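Local structure of L-lysine 6-oxidase (Marinomonas mediterranea, 3WEU) at residues M377-G382 against E400-L405; H652-F657 against F679-N684. The protein oxidises the epsilon-amino group of L-lysine with a cysteine tryptophylquinone cofactor, releasing ammonium and the hydrogen peroxide that gives it antibacterial activity. One frame throughout, in Å; residues are numbered along the deposited sequence.

Interaction 1: residues M377-G382 against E400-L405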
loop_
_atom_site.group_PDB
_atom_site.type_symbol
_atom_site.label_atom_id
_atom_site.label_comp_id
_atom_site.label_asym_id
_atom_site.label_seq_id
_atom_site.Cartn_x
_atom_site.Cartn_y
_atom_site.Cartn_z
ATOM N N MET A 377 26.054 -31.430 -9.918
ATOM C CA MET A 377 26.193 -30.621 -11.097
ATOM C C MET A 377 25.027 -30.771 -12.065
ATOM O O MET A 377 24.464 -31.867 -12.209
ATOM C CB MET A 377 27.483 -31.001 -11.839
ATOM C CG MET A 377 28.710 -30.483 -11.079
ATOM S SD MET A 377 28.899 -28.705 -11.282
ATOM C CE MET A 377 29.313 -28.622 -12.996
ATOM N N PRO A 378 24.717 -29.699 -12.796
ATOM C CA PRO A 378 25.244 -28.355 -12.615
ATOM C C PRO A 378 24.618 -27.795 -11.307
ATOM O O PRO A 378 23.485 -28.166 -10.952
ATOM C CB PRO A 378 24.742 -27.612 -13.846
ATOM C CG PRO A 378 23.690 -28.451 -14.418
ATOM C CD PRO A 378 23.737 -29.798 -13.856
ATOM N N MET A 379 25.355 -26.949 -10.617
ATOM C CA MET A 379 24.853 -26.359 -9.370
ATOM C C MET A 379 24.039 -25.077 -9.624
ATOM O O MET A 379 24.605 -23.985 -9.886
ATOM C CB MET A 379 25.973 -26.107 -8.415
ATOM C CG MET A 379 25.500 -25.607 -7.035
ATOM S SD MET A 379 24.275 -26.694 -6.247
ATOM C CE MET A 379 22.987 -25.434 -5.997
ATOM N N ASN A 380 22.716 -25.220 -9.493
ATOM C CA ASN A 380 21.726 -24.227 -9.908
ATOM C C ASN A 380 20.379 -24.771 -9.448
ATOM O O ASN A 380 20.211 -25.994 -9.152
ATOM C CB ASN A 380 21.728 -24.069 -11.416
ATOM C CG ASN A 380 21.119 -22.761 -11.918
ATOM O OD1 ASN A 380 21.828 -21.755 -12.081
ATOM N ND2 ASN A 380 19.793 -22.800 -12.281
ATOM N N SER A 381 19.420 -23.863 -9.316
ATOM C CA SER A 381 18.036 -24.282 -9.097
ATOM C C SER A 381 17.524 -25.142 -10.219
ATOM O O SER A 381 17.943 -24.998 -11.398
ATOM C CB SER A 381 17.146 -23.086 -9.012
ATOM O OG SER A 381 15.851 -23.487 -8.675
ATOM N N GLY A 382 16.624 -26.051 -9.841
ATOM C CA GLY A 382 15.825 -26.754 -10.785
ATOM C C GLY A 382 14.518 -26.036 -11.087
ATOM O O GLY A 382 14.380 -24.858 -10.765
ATOM N N GLU A 400 11.064 -29.920 -8.062
ATOM C CA GLU A 400 12.331 -30.239 -8.719
ATOM C C GLU A 400 13.342 -29.187 -8.271
ATOM O O GLU A 400 13.403 -28.104 -8.798
ATOM C CB GLU A 400 12.179 -30.282 -10.233
ATOM C CG GLU A 400 13.421 -30.797 -10.878
ATOM C CD GLU A 400 13.546 -30.363 -12.310
ATOM O OE1 GLU A 400 13.064 -31.160 -13.187
ATOM O OE2 GLU A 400 14.108 -29.241 -12.592
ATOM N N LYS A 401 14.059 -29.502 -7.237
ATOM C CA LYS A 401 14.773 -28.464 -6.456
ATOM C C LYS A 401 16.032 -27.976 -7.160
ATOM O O LYS A 401 16.319 -26.733 -7.180
ATOM C CB LYS A 401 15.164 -29.013 -5.135
ATOM C CG LYS A 401 14.018 -29.235 -4.178
ATOM C CD LYS A 401 14.544 -29.661 -2.811
ATOM C CE LYS A 401 13.373 -29.674 -1.813
ATOM N NZ LYS A 401 13.912 -29.895 -0.443
ATOM N N PHE A 402 16.808 -28.936 -7.696
ATOM C CA PHE A 402 18.151 -28.663 -8.270
ATOM C C PHE A 402 18.324 -29.158 -9.675
ATOM O O PHE A 402 17.615 -30.073 -10.142
ATOM C CB PHE A 402 19.264 -29.260 -7.365
ATOM C CG PHE A 402 19.157 -28.800 -5.916
ATOM C CD1 PHE A 402 19.495 -27.481 -5.575
ATOM C CD2 PHE A 402 18.764 -29.663 -4.919
ATOM C CE1 PHE A 402 19.402 -27.024 -4.302
ATOM C CE2 PHE A 402 18.668 -29.210 -3.628
ATOM C CZ PHE A 402 18.989 -27.900 -3.303
ATOM N N LEU A 403 19.230 -28.490 -10.370
ATOM C CA LEU A 403 19.337 -28.654 -11.803
ATOM C C LEU A 403 19.968 -29.949 -12.231
ATOM O O LEU A 403 20.835 -30.466 -11.566
ATOM C CB LEU A 403 20.102 -27.458 -12.425
ATOM C CG LEU A 403 20.079 -27.243 -13.924
ATOM C CD1 LEU A 403 18.652 -27.042 -14.434
ATOM C CD2 LEU A 403 20.967 -26.077 -14.294
ATOM N N ALA A 404 19.547 -30.455 -13.391
ATOM C CA ALA A 404 20.282 -31.519 -14.139
ATOM C C ALA A 404 20.436 -30.999 -15.544
ATOM O O ALA A 404 19.699 -30.082 -16.010
ATOM C CB ALA A 404 19.462 -32.822 -14.179
ATOM N N LEU A 405 21.375 -31.605 -16.258
ATOM C CA LEU A 405 21.411 -31.505 -17.677
ATOM C C LEU A 405 20.135 -32.097 -18.292
ATOM O O LEU A 405 19.308 -32.784 -17.618
ATOM C CB LEU A 405 22.609 -32.270 -18.198
ATOM C CG LEU A 405 23.986 -31.780 -17.758
ATOM C CD1 LEU A 405 25.094 -32.684 -18.248
ATOM C CD2 LEU A 405 24.293 -30.364 -18.196
HETATM O O HOH W 1 22.983 -33.220 -14.473
#
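The Phe402 ring meets Asn380 O at its edge, in the ring plane, with CD1 3.9 Å from that oxygen; Lys401 CB lies over one face toward the rim, and Met379 CE approaches CD1 obliquely. A second flat group, the Asn380 amide, has Leu403 CD2 near CG and ND2. In its own plane ND2 donates to Ser381 O on a lone pair, and it also bonds Trp580 O, two acceptors that fix the rotation of the amide. Leu403 CG is anti to the backbone N (chi1 -166°), and its CD2 packs against both Asn380 CB and Pro378 CG, 3.6 Å from each. Pro378, preceded by a cis peptide bond, crosses Leu403 at about a right angle.

Ser381 and Phe402 form an antiparallel non-hydrogen-bonded pair. Beside it Gly382 N donates almost straight to Lys401 O (2.8 Å, 175° at H), and Leu403 N bonds Asn380 O at 2.9 Å. Glu400 OE2 lies 3.5 Å from Gly382 CA while hydrogen-bonding Ser383 N. Water 1 bridges Met377 O and Leu405 N.

Lys401 NZ turns to the carbonyls of Asn522, Glu525 and Val528, while strand 575-579 borders Met379 and Phe402. Asn380 O, Lys401 O, Met377 O and Leu405 N thus each have a partner, direct or through water, and the Asn380 bond to Trp580 O ties this short strand pairing to the residue preceding the quinone-forming Trp581.

Interaction 2: residues H652-F657 against F679-N684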
loop_
_atom_site.group_PDB
_atom_site.type_symbol
_atom_site.label_atom_id
_atom_site.label_comp_id
_atom_site.label_asym_id
_atom_site.label_seq_id
_atom_site.Cartn_x
_atom_site.Cartn_y
_atom_site.Cartn_z
ATOM N N HIS A 652 24.363 4.887 -15.151
ATOM C CA HIS A 652 24.724 5.152 -13.768
ATOM C C HIS A 652 24.018 6.406 -13.258
ATOM O O HIS A 652 23.706 6.513 -12.047
ATOM C CB HIS A 652 26.217 5.391 -13.614
ATOM C CG HIS A 652 27.049 4.216 -13.971
ATOM N ND1 HIS A 652 26.979 3.022 -13.296
ATOM C CD2 HIS A 652 27.947 4.045 -14.983
ATOM C CE1 HIS A 652 27.834 2.177 -13.849
ATOM N NE2 HIS A 652 28.434 2.777 -14.874
ATOM N N GLU A 653 23.714 7.319 -14.182
ATOM C CA GLU A 653 23.103 8.596 -13.794
ATOM C C GLU A 653 21.702 8.481 -13.215
ATOM O O GLU A 653 21.266 9.367 -12.484
ATOM C CB GLU A 653 23.156 9.586 -14.962
ATOM C CG GLU A 653 24.604 10.055 -15.147
ATOM C CD GLU A 653 24.771 11.347 -16.014
ATOM O OE1 GLU A 653 23.883 11.690 -16.830
ATOM O OE2 GLU A 653 25.808 12.038 -15.894
ATOM N N LEU A 654 21.020 7.382 -13.520
ATOM C CA LEU A 654 19.737 7.080 -12.924
ATOM C C LEU A 654 19.754 6.915 -11.419
ATOM O O LEU A 654 18.761 7.175 -10.728
ATOM C CB LEU A 654 19.154 5.833 -13.572
ATOM C CG LEU A 654 17.799 5.409 -13.001
ATOM C CD1 LEU A 654 16.736 6.445 -13.326
ATOM C CD2 LEU A 654 17.408 4.078 -13.586
ATOM N N PHE A 655 20.849 6.408 -10.896
ATOM C CA PHE A 655 20.862 5.901 -9.544
ATOM C C PHE A 655 21.433 6.963 -8.616
ATOM O O PHE A 655 22.322 7.704 -8.994
ATOM C CB PHE A 655 21.694 4.610 -9.486
ATOM C CG PHE A 655 21.157 3.515 -10.317
ATOM C CD1 PHE A 655 20.139 2.727 -9.822
ATOM C CD2 PHE A 655 21.640 3.251 -11.573
ATOM C CE1 PHE A 655 19.605 1.714 -10.576
ATOM C CE2 PHE A 655 21.079 2.291 -12.369
ATOM C CZ PHE A 655 20.094 1.460 -11.843
ATOM N N ASP A 656 20.902 7.063 -7.430
ATOM C CA ASP A 656 21.537 7.762 -6.369
ATOM C C ASP A 656 22.307 6.798 -5.527
ATOM O O ASP A 656 22.154 5.555 -5.651
ATOM C CB ASP A 656 20.476 8.376 -5.465
ATOM C CG ASP A 656 20.081 9.743 -5.852
ATOM O OD1 ASP A 656 20.095 10.099 -7.097
ATOM O OD2 ASP A 656 19.676 10.404 -4.862
ATOM N N PHE A 657 23.022 7.345 -4.564
ATOM C CA PHE A 657 23.927 6.558 -3.795
ATOM C C PHE A 657 24.077 7.131 -2.423
ATOM O O PHE A 657 24.210 8.322 -2.304
ATOM C CB PHE A 657 25.253 6.563 -4.514
ATOM C CG PHE A 657 26.359 5.955 -3.755
ATOM C CD1 PHE A 657 26.499 4.585 -3.742
ATOM C CD2 PHE A 657 27.301 6.748 -3.080
ATOM C CE1 PHE A 657 27.571 3.970 -3.073
ATOM C CE2 PHE A 657 28.335 6.147 -2.386
ATOM C CZ PHE A 657 28.464 4.748 -2.374
ATOM N N PHE A 679 22.699 1.812 -3.246
ATOM C CA PHE A 679 22.253 2.364 -4.467
ATOM C C PHE A 679 20.749 2.392 -4.482
ATOM O O PHE A 679 20.092 1.479 -3.967
ATOM C CB PHE A 679 22.758 1.498 -5.630
ATOM C CG PHE A 679 24.231 1.660 -5.873
ATOM C CD1 PHE A 679 25.111 0.873 -5.206
ATOM C CD2 PHE A 679 24.699 2.660 -6.717
ATOM C CE1 PHE A 679 26.462 1.010 -5.365
ATOM C CE2 PHE A 679 26.045 2.787 -6.913
ATOM C CZ PHE A 679 26.944 1.945 -6.259
ATOM N N PHE A 680 20.179 3.420 -5.072
ATOM C CA PHE A 680 18.728 3.480 -5.200
ATOM C C PHE A 680 18.330 4.446 -6.270
ATOM O O PHE A 680 19.182 5.150 -6.811
ATOM C CB PHE A 680 18.098 3.870 -3.873
ATOM C CG PHE A 680 18.543 5.206 -3.335
ATOM C CD1 PHE A 680 19.766 5.381 -2.774
ATOM C CD2 PHE A 680 17.679 6.294 -3.405
ATOM C CE1 PHE A 680 20.162 6.614 -2.253
ATOM C CE2 PHE A 680 18.057 7.540 -2.884
ATOM C CZ PHE A 680 19.294 7.691 -2.307
ATOM N N ILE A 681 17.062 4.428 -6.604
ATOM C CA ILE A 681 16.493 5.343 -7.591
ATOM C C ILE A 681 15.606 6.374 -6.872
ATOM O O ILE A 681 14.594 6.053 -6.212
ATOM C CB ILE A 681 15.656 4.582 -8.581
ATOM C CG1 ILE A 681 16.580 3.598 -9.355
ATOM C CG2 ILE A 681 15.002 5.526 -9.561
ATOM C CD1 ILE A 681 15.804 2.703 -10.236
ATOM N N ASN A 682 16.019 7.616 -6.978
ATOM C CA ASN A 682 15.326 8.672 -6.295
ATOM C C ASN A 682 14.100 8.935 -7.111
ATOM O O ASN A 682 14.171 9.426 -8.252
ATOM C CB ASN A 682 16.208 9.899 -6.149
ATOM C CG ASN A 682 15.525 11.002 -5.317
ATOM O OD1 ASN A 682 14.312 11.223 -5.414
ATOM N ND2 ASN A 682 16.313 11.696 -4.532
ATOM N N ALA A 683 13.049 8.376 -6.536
ATOM C CA ALA A 683 11.653 8.700 -6.640
ATOM C C ALA A 683 11.456 10.033 -7.329
ATOM O O ALA A 683 10.824 10.074 -8.371
ATOM C CB ALA A 683 11.064 8.683 -5.228
ATOM N N ASN A 684 12.082 11.088 -6.801
ATOM C CA ASN A 684 12.001 12.409 -7.412
ATOM C C ASN A 684 12.815 12.465 -8.636
ATOM O O ASN A 684 12.444 11.728 -9.567
ATOM C CB ASN A 684 12.213 13.487 -6.348
ATOM C CG ASN A 684 11.064 13.447 -5.358
ATOM O OD1 ASN A 684 9.960 13.091 -5.751
ATOM N ND2 ASN A 684 11.314 13.703 -4.105
HETATM O O HOH W 2 18.033 8.610 -8.490
#
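Asp656 and Phe680 form an antiparallel hydrogen-bonded pair, Asp656 N reaching Phe680 O at 2.6 Å nearly along the C=O axis and Phe680 N returning to Asp656 O at 3.0 Å; Phe657 and Phe679 make the adjoining non-hydrogen-bonded pair. Phe680 CG sits between the backbone N and the carbonyl carbon (chi1 59°), and the ring beyond it receives Asp656 CB over one face, 3.6 Å from the centroid and 19° off the normal, a CH-pi contact. The Asp656 carboxylate is turned steeply to this ring, with OD2 near CE2 and CZ.

On the sheet face of Phe657 and Phe679, Phe657 CD1 lies over the Phe679 ring toward its rim, 3.7 Å from CE2. The ring planes are inclined at 56°, an oblique aromatic pair. His603 stacks on Phe657, and Arg614 makes a cation-pi contact with Phe679. One residue along from the Asp656-Phe680 pair, Ile681 CG1 packs on Phe655 CD1 at 3.7 Å, and its CD1 meets Leu654 CD2.

Water 2 donates to Leu654 O and Asp656 OD1 and accepts from Asn682 N at 2.7 Å, bridging the diverging chains. Asn682 OD1 accepts from Asn684 N, an Asx turn, and Asn682 also packs on Thr563 of the second subunit.

The salt bridge from Lys685 NZ to Asp656 OD1, together with the water, would be expected to stabilise the carboxylate as an anion, while the CB of the same residue serves the aromatic packing: one side chain thus takes part in both an aromatic contact and a salt bridge at the 656/680 end of the two-stranded antiparallel sheet.

Along the chain the two contacts come in series, neither nesting nor crossing. Interaction 1 closes first, bringing 400-405 back to 377-382 across 17 intervening residues that are almost wholly loop; helix 407-418 follows directly. Some 250 residues later, interaction 2 closes a longer excursion of 21 residues, out along strand 656-661, through helix 662-666 and back on strand 675-680, in a two-stranded antiparallel sheet near the end of the modelled chain. The centre of interaction 1 is about 15 Å from the chain centre, against strands 518-522 and 575-579; that of interaction 2 is about 27 Å from it, beside helix 619-625. Their nearest atoms remain about 23 Å apart, without touching.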